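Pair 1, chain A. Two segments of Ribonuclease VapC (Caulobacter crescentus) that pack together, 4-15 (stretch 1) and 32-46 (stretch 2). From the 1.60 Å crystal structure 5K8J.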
# COMPACT_ATOMS: atom_id res chain seq x y z
N VAL A 4 0.24 11.01 -20.44
CA VAL A 4 -1.11 10.43 -20.48
C VAL A 4 -2.01 11.37 -21.26
O VAL A 4 -2.10 12.56 -20.92
CB VAL A 4 -1.65 10.23 -19.06
CG1 VAL A 4 -3.11 9.75 -19.10
CG2 VAL A 4 -0.82 9.22 -18.30
N LEU A 5 -2.68 10.87 -22.30
CA LEU A 5 -3.57 11.68 -23.10
C LEU A 5 -4.93 11.75 -22.43
O LEU A 5 -5.50 10.71 -22.09
CB LEU A 5 -3.75 11.10 -24.50
CG LEU A 5 -2.48 10.94 -25.33
CD1 LEU A 5 -2.81 10.52 -26.81
CD2 LEU A 5 -1.68 12.24 -25.36
N ASP A 6 -5.47 12.95 -22.27
CA ASP A 6 -6.84 13.04 -21.79
C ASP A 6 -7.79 12.43 -22.82
O ASP A 6 -7.48 12.32 -24.01
CB ASP A 6 -7.22 14.50 -21.51
CG ASP A 6 -8.45 14.65 -20.57
OD1 ASP A 6 -9.00 13.61 -20.08
OD2 ASP A 6 -8.82 15.82 -20.31
N THR A 7 -8.97 12.05 -22.36
CA THR A 7 -9.90 11.37 -23.28
C THR A 7 -10.19 12.20 -24.52
O THR A 7 -10.28 11.65 -25.64
CB THR A 7 -11.19 11.04 -22.54
OG1 THR A 7 -10.87 10.18 -21.45
CG2 THR A 7 -12.19 10.38 -23.47
N ASN A 8 -10.41 13.51 -24.35
CA ASN A 8 -10.77 14.36 -25.48
C ASN A 8 -9.69 14.30 -26.55
O ASN A 8 -9.98 14.26 -27.74
CB ASN A 8 -10.95 15.81 -25.01
CG ASN A 8 -9.79 16.26 -24.03
OD1 ASN A 8 -8.67 15.77 -24.13
ND2 ASN A 8 -10.07 17.17 -23.10
N VAL A 9 -8.43 14.31 -26.12
CA VAL A 9 -7.31 14.21 -27.06
C VAL A 9 -7.38 12.89 -27.81
O VAL A 9 -7.20 12.84 -29.04
CB VAL A 9 -5.96 14.37 -26.32
CG1 VAL A 9 -4.79 14.20 -27.28
CG2 VAL A 9 -5.88 15.73 -25.64
N ALA A 10 -7.61 11.78 -27.09
CA ALA A 10 -7.71 10.48 -27.73
C ALA A 10 -8.90 10.41 -28.68
O ALA A 10 -8.81 9.75 -29.72
CB ALA A 10 -7.81 9.39 -26.67
N ILE A 11 -10.02 11.02 -28.32
CA ILE A 11 -11.17 11.09 -29.24
C ILE A 11 -10.78 11.79 -30.54
O ILE A 11 -11.15 11.36 -31.64
CB ILE A 11 -12.38 11.77 -28.56
CG1 ILE A 11 -13.02 10.85 -27.55
CG2 ILE A 11 -13.44 12.21 -29.62
CD1 ILE A 11 -14.04 11.51 -26.67
N HIS A 12 -10.07 12.92 -30.44
CA HIS A 12 -9.68 13.64 -31.64
C HIS A 12 -8.73 12.82 -32.50
O HIS A 12 -8.78 12.88 -33.74
CB HIS A 12 -9.06 14.98 -31.23
CG HIS A 12 -10.10 16.00 -30.86
ND1 HIS A 12 -10.25 17.19 -31.55
CD2 HIS A 12 -11.09 15.99 -29.93
CE1 HIS A 12 -11.26 17.87 -31.05
NE2 HIS A 12 -11.79 17.16 -30.07
N LEU A 13 -7.90 12.00 -31.87
CA LEU A 13 -7.07 11.06 -32.60
C LEU A 13 -7.93 10.00 -33.30
O LEU A 13 -7.84 9.81 -34.53
CB LEU A 13 -6.05 10.44 -31.63
CG LEU A 13 -4.86 9.62 -32.10
CD1 LEU A 13 -4.08 10.38 -33.16
CD2 LEU A 13 -3.98 9.31 -30.91
N ARG A 14 -8.85 9.37 -32.57
CA ARG A 14 -9.73 8.36 -33.16
C ARG A 14 -10.53 8.91 -34.33
O ARG A 14 -10.74 8.22 -35.34
CB ARG A 14 -10.68 7.81 -32.10
CG ARG A 14 -11.57 6.64 -32.64
CD ARG A 14 -12.87 6.38 -31.82
NE ARG A 14 -13.72 7.57 -31.83
CZ ARG A 14 -14.56 7.92 -30.85
NH1 ARG A 14 -14.71 7.18 -29.77
NH2 ARG A 14 -15.25 9.05 -30.95
N ASP A 15 -11.04 10.14 -34.20
CA ASP A 15 -11.92 10.69 -35.21
C ASP A 15 -11.20 11.52 -36.26
O ASP A 15 -11.86 12.04 -37.17
CB ASP A 15 -13.03 11.49 -34.53
CG ASP A 15 -14.00 10.60 -33.81
OD1 ASP A 15 -13.94 9.36 -34.03
OD2 ASP A 15 -14.80 11.10 -33.00
N LEU A 32 0.71 7.18 -23.26
CA LEU A 32 -0.06 6.21 -22.49
C LEU A 32 -1.53 6.56 -22.56
O LEU A 32 -1.89 7.74 -22.58
CB LEU A 32 0.38 6.20 -21.02
CG LEU A 32 1.88 6.18 -20.74
CD1 LEU A 32 2.13 6.18 -19.23
CD2 LEU A 32 2.56 4.97 -21.38
N LEU A 33 -2.37 5.54 -22.60
CA LEU A 33 -3.82 5.70 -22.61
C LEU A 33 -4.39 5.10 -21.33
O LEU A 33 -4.10 3.94 -21.00
CB LEU A 33 -4.41 4.98 -23.83
CG LEU A 33 -5.88 5.27 -24.10
CD1 LEU A 33 -6.08 6.72 -24.52
CD2 LEU A 33 -6.35 4.34 -25.21
N SER A 34 -5.26 5.85 -20.65
CA SER A 34 -5.98 5.31 -19.50
C SER A 34 -7.07 4.33 -19.93
O SER A 34 -7.78 4.57 -20.91
CB SER A 34 -6.62 6.44 -18.74
OG SER A 34 -7.55 5.92 -17.81
N ILE A 35 -7.23 3.23 -19.18
CA ILE A 35 -8.34 2.31 -19.40
C ILE A 35 -9.68 3.03 -19.27
O ILE A 35 -10.67 2.61 -19.88
CB ILE A 35 -8.23 1.12 -18.43
CG1 ILE A 35 -9.16 -0.04 -18.85
CG2 ILE A 35 -8.56 1.53 -17.00
CD1 ILE A 35 -8.64 -0.84 -19.95
N ILE A 36 -9.74 4.07 -18.46
CA ILE A 36 -10.97 4.84 -18.33
C ILE A 36 -11.28 5.55 -19.64
O ILE A 36 -12.42 5.55 -20.11
CB ILE A 36 -10.89 5.84 -17.15
CG1 ILE A 36 -10.51 5.13 -15.84
CG2 ILE A 36 -12.19 6.58 -17.02
CD1 ILE A 36 -11.40 3.92 -15.47
N SER A 37 -10.26 6.13 -20.28
CA SER A 37 -10.45 6.66 -21.62
C SER A 37 -10.87 5.57 -22.60
O SER A 37 -11.70 5.82 -23.49
CB SER A 37 -9.17 7.33 -22.13
OG SER A 37 -8.73 8.37 -21.28
N ARG A 38 -10.28 4.39 -22.50
CA ARG A 38 -10.71 3.29 -23.35
C ARG A 38 -12.22 3.07 -23.20
O ARG A 38 -12.93 2.97 -24.20
CB ARG A 38 -9.94 1.99 -23.05
CG ARG A 38 -10.46 0.84 -23.87
CD ARG A 38 -9.66 -0.46 -23.80
NE ARG A 38 -10.49 -1.45 -24.47
CZ ARG A 38 -10.54 -2.75 -24.20
NH1 ARG A 38 -9.72 -3.30 -23.33
NH2 ARG A 38 -11.43 -3.52 -24.83
N VAL A 39 -12.73 3.04 -21.97
CA VAL A 39 -14.16 2.83 -21.78
C VAL A 39 -14.96 3.90 -22.51
O VAL A 39 -15.97 3.62 -23.17
CB VAL A 39 -14.51 2.81 -20.28
CG1 VAL A 39 -16.00 2.96 -20.05
CG2 VAL A 39 -14.00 1.49 -19.68
N GLU A 40 -14.54 5.15 -22.37
CA GLU A 40 -15.24 6.23 -23.04
C GLU A 40 -15.15 6.08 -24.55
O GLU A 40 -16.15 6.28 -25.25
CB GLU A 40 -14.68 7.57 -22.57
CG GLU A 40 -14.86 7.84 -21.09
CD GLU A 40 -14.41 9.26 -20.76
OE1 GLU A 40 -15.20 10.19 -21.07
OE2 GLU A 40 -13.23 9.45 -20.32
N LEU A 41 -13.97 5.70 -25.07
CA LEU A 41 -13.76 5.53 -26.52
C LEU A 41 -14.60 4.39 -27.07
O LEU A 41 -15.13 4.48 -28.19
CB LEU A 41 -12.28 5.28 -26.80
CG LEU A 41 -11.39 6.51 -26.62
CD1 LEU A 41 -9.94 6.13 -26.38
CD2 LEU A 41 -11.49 7.41 -27.85
N GLU A 42 -14.68 3.29 -26.32
CA GLU A 42 -15.46 2.13 -26.74
C GLU A 42 -16.93 2.49 -26.85
O GLU A 42 -17.61 2.13 -27.81
CB GLU A 42 -15.29 0.98 -25.73
CG GLU A 42 -13.89 0.37 -25.63
CD GLU A 42 -13.50 -0.55 -26.75
OE1 GLU A 42 -14.19 -0.57 -27.79
OE2 GLU A 42 -12.47 -1.27 -26.60
N GLY A 43 -17.45 3.20 -25.84
CA GLY A 43 -18.84 3.62 -25.90
C GLY A 43 -19.12 4.52 -27.08
O GLY A 43 -20.14 4.38 -27.76
N GLY A 44 -18.20 5.46 -27.36
CA GLY A 44 -18.39 6.38 -28.46
C GLY A 44 -18.47 5.72 -29.82
O GLY A 44 -19.15 6.22 -30.72
N VAL A 45 -17.81 4.58 -30.00
CA VAL A 45 -17.92 3.86 -31.26
C VAL A 45 -19.39 3.65 -31.62
O VAL A 45 -19.77 3.76 -32.79
CB VAL A 45 -17.17 2.51 -31.18
CG1 VAL A 45 -17.53 1.59 -32.38
CG2 VAL A 45 -15.70 2.74 -31.11
N TYR A 46 -20.22 3.31 -30.64
CA TYR A 46 -21.58 2.87 -30.89
C TYR A 46 -22.62 3.98 -30.68
O TYR A 46 -23.83 3.69 -30.72
CB TYR A 46 -21.90 1.64 -30.02
CG TYR A 46 -20.85 0.56 -30.24
CD1 TYR A 46 -20.91 -0.26 -31.37
CD2 TYR A 46 -19.79 0.41 -29.38
CE1 TYR A 46 -19.91 -1.22 -31.61
CE2 TYR A 46 -18.80 -0.54 -29.61
CZ TYR A 46 -18.87 -1.34 -30.70
OH TYR A 46 -17.86 -2.26 -30.93
O HOH W 1 -5.96 8.37 -21.38

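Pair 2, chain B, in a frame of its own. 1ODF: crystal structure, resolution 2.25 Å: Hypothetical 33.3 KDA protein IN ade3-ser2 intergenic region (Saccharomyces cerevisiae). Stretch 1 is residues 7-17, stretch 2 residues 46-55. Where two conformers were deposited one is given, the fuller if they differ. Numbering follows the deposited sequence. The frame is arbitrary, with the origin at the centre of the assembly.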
# COMPACT_ATOMS: atom_id res chain seq x y z
N THR B 7 -0.20 -0.37 -21.61
CA THR B 7 0.57 -0.39 -20.37
C THR B 7 -0.37 -0.59 -19.18
O THR B 7 -1.59 -0.59 -19.33
CB THR B 7 1.31 0.93 -20.16
OG1 THR B 7 0.35 2.00 -20.09
CG2 THR B 7 2.27 1.21 -21.31
N VAL B 8 0.21 -0.74 -17.99
CA VAL B 8 -0.59 -0.91 -16.79
C VAL B 8 -1.51 0.29 -16.66
O VAL B 8 -2.66 0.16 -16.25
CB VAL B 8 0.30 -1.00 -15.53
CG1 VAL B 8 1.20 -2.21 -15.62
CG2 VAL B 8 1.14 0.25 -15.40
N LEU B 9 -1.00 1.47 -17.03
CA LEU B 9 -1.76 2.71 -16.97
C LEU B 9 -3.00 2.63 -17.87
O LEU B 9 -4.10 3.01 -17.48
CB LEU B 9 -0.89 3.87 -17.44
CG LEU B 9 -0.95 5.22 -16.71
CD1 LEU B 9 -0.55 6.30 -17.71
CD2 LEU B 9 -2.34 5.52 -16.16
N ASP B 10 -2.79 2.15 -19.09
CA ASP B 10 -3.86 2.01 -20.06
C ASP B 10 -4.99 1.16 -19.49
O ASP B 10 -6.16 1.53 -19.57
CB ASP B 10 -3.31 1.35 -21.33
CG ASP B 10 -2.37 2.25 -22.11
OD1 ASP B 10 -1.65 1.73 -22.99
OD2 ASP B 10 -2.35 3.48 -21.86
N TYR B 11 -4.64 0.02 -18.92
CA TYR B 11 -5.63 -0.86 -18.34
C TYR B 11 -6.30 -0.24 -17.13
O TYR B 11 -7.51 -0.33 -16.96
CB TYR B 11 -5.00 -2.20 -17.95
CG TYR B 11 -4.68 -3.08 -19.13
CD1 TYR B 11 -3.37 -3.31 -19.52
CD2 TYR B 11 -5.71 -3.68 -19.86
CE1 TYR B 11 -3.07 -4.13 -20.61
CE2 TYR B 11 -5.43 -4.50 -20.95
CZ TYR B 11 -4.11 -4.71 -21.32
OH TYR B 11 -3.84 -5.52 -22.40
N THR B 12 -5.49 0.40 -16.29
CA THR B 12 -6.02 1.01 -15.08
C THR B 12 -7.03 2.13 -15.37
O THR B 12 -8.09 2.18 -14.75
CB THR B 12 -4.87 1.55 -14.21
OG1 THR B 12 -3.99 0.47 -13.86
CG2 THR B 12 -5.42 2.17 -12.94
N ILE B 13 -6.70 3.01 -16.32
CA ILE B 13 -7.57 4.12 -16.70
C ILE B 13 -8.85 3.56 -17.32
O ILE B 13 -9.95 4.06 -17.07
CB ILE B 13 -6.88 5.05 -17.73
CG1 ILE B 13 -5.75 5.82 -17.06
CG2 ILE B 13 -7.91 6.01 -18.35
CD1 ILE B 13 -5.02 6.78 -17.99
N GLU B 14 -8.69 2.54 -18.14
CA GLU B 14 -9.80 1.88 -18.80
C GLU B 14 -10.77 1.39 -17.72
O GLU B 14 -11.97 1.69 -17.75
CB GLU B 14 -9.24 0.71 -19.61
CG GLU B 14 -10.25 -0.27 -20.17
CD GLU B 14 -9.57 -1.38 -20.97
OE1 GLU B 14 -8.92 -1.06 -21.99
OE2 GLU B 14 -9.68 -2.56 -20.58
N PHE B 15 -10.24 0.64 -16.77
CA PHE B 15 -11.01 0.10 -15.66
C PHE B 15 -11.70 1.19 -14.83
O PHE B 15 -12.89 1.11 -14.54
CB PHE B 15 -10.08 -0.76 -14.78
CG PHE B 15 -10.64 -1.10 -13.42
CD1 PHE B 15 -10.16 -0.47 -12.28
CD2 PHE B 15 -11.61 -2.10 -13.28
CE1 PHE B 15 -10.64 -0.82 -11.01
CE2 PHE B 15 -12.09 -2.46 -12.01
CZ PHE B 15 -11.60 -1.83 -10.88
N LEU B 16 -10.95 2.22 -14.44
CA LEU B 16 -11.51 3.28 -13.62
C LEU B 16 -12.49 4.21 -14.33
O LEU B 16 -13.44 4.69 -13.70
CB LEU B 16 -10.40 4.10 -12.96
CG LEU B 16 -9.60 3.36 -11.88
CD1 LEU B 16 -8.52 4.26 -11.29
CD2 LEU B 16 -10.55 2.86 -10.79
N ASP B 17 -12.26 4.47 -15.61
CA ASP B 17 -13.14 5.35 -16.38
C ASP B 17 -14.51 4.73 -16.59
O ASP B 17 -15.46 5.41 -16.99
CB ASP B 17 -12.51 5.71 -17.73
CG ASP B 17 -11.50 6.83 -17.64
OD1 ASP B 17 -11.28 7.36 -16.52
OD2 ASP B 17 -10.91 7.19 -18.69
N PHE B 46 3.98 4.84 -8.85
CA PHE B 46 3.91 5.78 -9.96
C PHE B 46 2.52 5.72 -10.60
O PHE B 46 1.92 6.75 -10.91
CB PHE B 46 4.99 5.45 -11.00
CG PHE B 46 4.94 6.33 -12.23
CD1 PHE B 46 5.38 7.65 -12.17
CD2 PHE B 46 4.47 5.83 -13.44
CE1 PHE B 46 5.33 8.47 -13.30
CE2 PHE B 46 4.42 6.65 -14.58
CZ PHE B 46 4.86 7.97 -14.51
N THR B 47 1.99 4.51 -10.78
CA THR B 47 0.67 4.35 -11.39
C THR B 47 -0.44 5.03 -10.58
O THR B 47 -1.33 5.68 -11.15
CB THR B 47 0.32 2.86 -11.59
OG1 THR B 47 1.35 2.23 -12.36
CG2 THR B 47 -1.01 2.72 -12.32
N SER B 48 -0.39 4.89 -9.26
CA SER B 48 -1.40 5.51 -8.39
C SER B 48 -1.33 7.03 -8.49
O SER B 48 -2.36 7.71 -8.52
CB SER B 48 -1.19 5.07 -6.92
OG SER B 48 0.02 5.55 -6.38
N ILE B 49 -0.11 7.56 -8.56
CA ILE B 49 0.08 9.00 -8.68
C ILE B 49 -0.50 9.51 -10.01
O ILE B 49 -1.14 10.57 -10.06
CB ILE B 49 1.59 9.38 -8.60
CG1 ILE B 49 2.09 9.20 -7.16
CG2 ILE B 49 1.82 10.82 -9.02
CD1 ILE B 49 1.46 10.15 -6.16
N GLN B 50 -0.28 8.74 -11.08
CA GLN B 50 -0.81 9.11 -12.39
C GLN B 50 -2.34 9.15 -12.35
O GLN B 50 -2.96 10.03 -12.94
CB GLN B 50 -0.37 8.10 -13.45
CG GLN B 50 1.09 8.21 -13.86
CD GLN B 50 1.45 7.19 -14.92
OE1 GLN B 50 1.49 5.98 -14.65
NE2 GLN B 50 1.71 7.66 -16.13
N ILE B 51 -2.94 8.19 -11.66
CA ILE B 51 -4.39 8.12 -11.57
C ILE B 51 -4.89 9.34 -10.78
O ILE B 51 -5.90 9.95 -11.14
CB ILE B 51 -4.84 6.80 -10.90
CG1 ILE B 51 -4.56 5.64 -11.85
CG2 ILE B 51 -6.31 6.85 -10.57
CD1 ILE B 51 -5.15 5.82 -13.24
N TYR B 52 -4.18 9.68 -9.70
CA TYR B 52 -4.54 10.83 -8.89
C TYR B 52 -4.67 12.03 -9.82
O TYR B 52 -5.70 12.69 -9.86
CB TYR B 52 -3.45 11.12 -7.85
CG TYR B 52 -3.72 12.32 -6.96
CD1 TYR B 52 -2.72 13.26 -6.71
CD2 TYR B 52 -4.95 12.49 -6.33
CE1 TYR B 52 -2.93 14.34 -5.85
CE2 TYR B 52 -5.18 13.57 -5.46
CZ TYR B 52 -4.16 14.49 -5.23
OH TYR B 52 -4.36 15.55 -4.37
N ASN B 53 -3.61 12.30 -10.58
CA ASN B 53 -3.62 13.43 -11.50
C ASN B 53 -4.73 13.31 -12.53
O ASN B 53 -5.41 14.29 -12.84
CB ASN B 53 -2.27 13.56 -12.21
CG ASN B 53 -1.16 14.00 -11.26
OD1 ASN B 53 -1.36 14.87 -10.42
ND2 ASN B 53 0.01 13.39 -11.40
N HIS B 54 -4.92 12.10 -13.05
CA HIS B 54 -5.96 11.83 -14.04
C HIS B 54 -7.32 12.28 -13.51
O HIS B 54 -8.06 12.98 -14.20
CB HIS B 54 -5.98 10.32 -14.34
CG HIS B 54 -7.02 9.90 -15.33
ND1 HIS B 54 -6.94 10.20 -16.68
CD2 HIS B 54 -8.13 9.14 -15.18
CE1 HIS B 54 -7.96 9.64 -17.31
NE2 HIS B 54 -8.70 9.00 -16.42
N LEU B 55 -7.64 11.88 -12.28
CA LEU B 55 -8.91 12.23 -11.64
C LEU B 55 -9.01 13.71 -11.29
O LEU B 55 -10.10 14.30 -11.36
CB LEU B 55 -9.10 11.37 -10.39
CG LEU B 55 -9.22 9.86 -10.67
CD1 LEU B 55 -9.28 9.07 -9.36
CD2 LEU B 55 -10.45 9.61 -11.51

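Both pairs set two helices side by side with their N-to-C directions 44° apart, a signed crossing angle of -44°, and the backbones of 14 central residues superpose with an RMSD of 0.4 Å. The axes come within 9.8 Å in pair 1 and 10.4 Å in pair 2. At the middle of both crossings the same positions face each other: Ile11(A) and Leu41(A) have CA atoms 6.7 Å apart, and their counterparts Ile13(B) and Ile51(B) have CA atoms 7.2 Å apart.

The central rule is shared. The helix of stretch 2 supplies one branched aliphatic side chain at the centre, Leu41(A) or Ile51(B), whose CA-to-CB bond points sideways while its end comes nearer to the partner helix. In pair 2, Ile51(B) is a knob seated among Leu9(B), Thr12(B), Ile13(B) and Leu16(B); its CG2 lies 3.5 Å from Leu16(B) CD1, and its CD1 lies 3.9 Å from Ile13(B) CG1. In pair 1, Leu41(A) CD2 meets Ile11(A) CG1 at 3.8 Å, and Leu41(A) CD1 meets Ala10(A) CB at 3.9 Å; Leu33(A) CD1 also reaches Ala10(A) CB, at 3.8 Å. Small residues match at Ala10(A) and Thr12(B), both pointing toward the other helix. The hydroxyl of Thr12(B) is satisfied within its own helix, Thr12(B) OG1 donating to Val8(B) O at 2.8 Å, while its methyl CG2 packs 3.7 Å from Ile51(B) CD1.

At the N-terminal end, a polar residue of stretch 1 in pair 1 is matched by an apolar one in pair 2. Thr7(A) matches Leu9(B), and Glu40(A) matches Gln50(B). Pair 1 makes this a polar cluster: Thr7(A) OG1 donates to Glu40(A) OE2 at 2.7 Å and sits 2.8 Å from Ser37(A) OG. A water joins the cluster through Ser37(A) OG at 2.8 Å, taking a hydrogen bond from Ser34(A) N at 2.7 Å and giving one to Leu5(A) O at 2.5 Å. Pair 2 fills the site with leucine, so Gln50(B) NE2 lies against Leu9(B) CD1 at 3.1 Å, and Leu9(B) CD2 reaches Ile51(B) CD1 at 4.1 Å. Ser37(A) is matched by Thr47(B), which packs its OG1 3.6 Å from Val8(B) CG2.

At the C-terminal end, bulk changes sides. Arg14(A) faces Gly44(A) where Leu16(B) and His54(B) stand in pair 2. The glycine makes room for the arginine: an ideal CB on Gly44(A) would fall 2.9 Å from Arg14(A) NH1, a clash. The guanidinium is steadied by a salt bridge to the next residue in the chain, Arg14(A) NE to Asp15(A) OD1 at 2.8 Å. In pair 2 the equivalent aspartate works across the interface instead, accepting from His54(B) NE2 at Asp17(B) OD1 over 3.1 Å, while Ile13(B) CD1 covers one face of the imidazole.

Pair 1 also extends beyond the helices. Parallel strands pair Val4(A) with Leu32(A), and Leu5(A) N donates to Leu32(A) O at 3.2 Å. The design lesson is a shared aliphatic centre, with each end built from its own matched set of side chains.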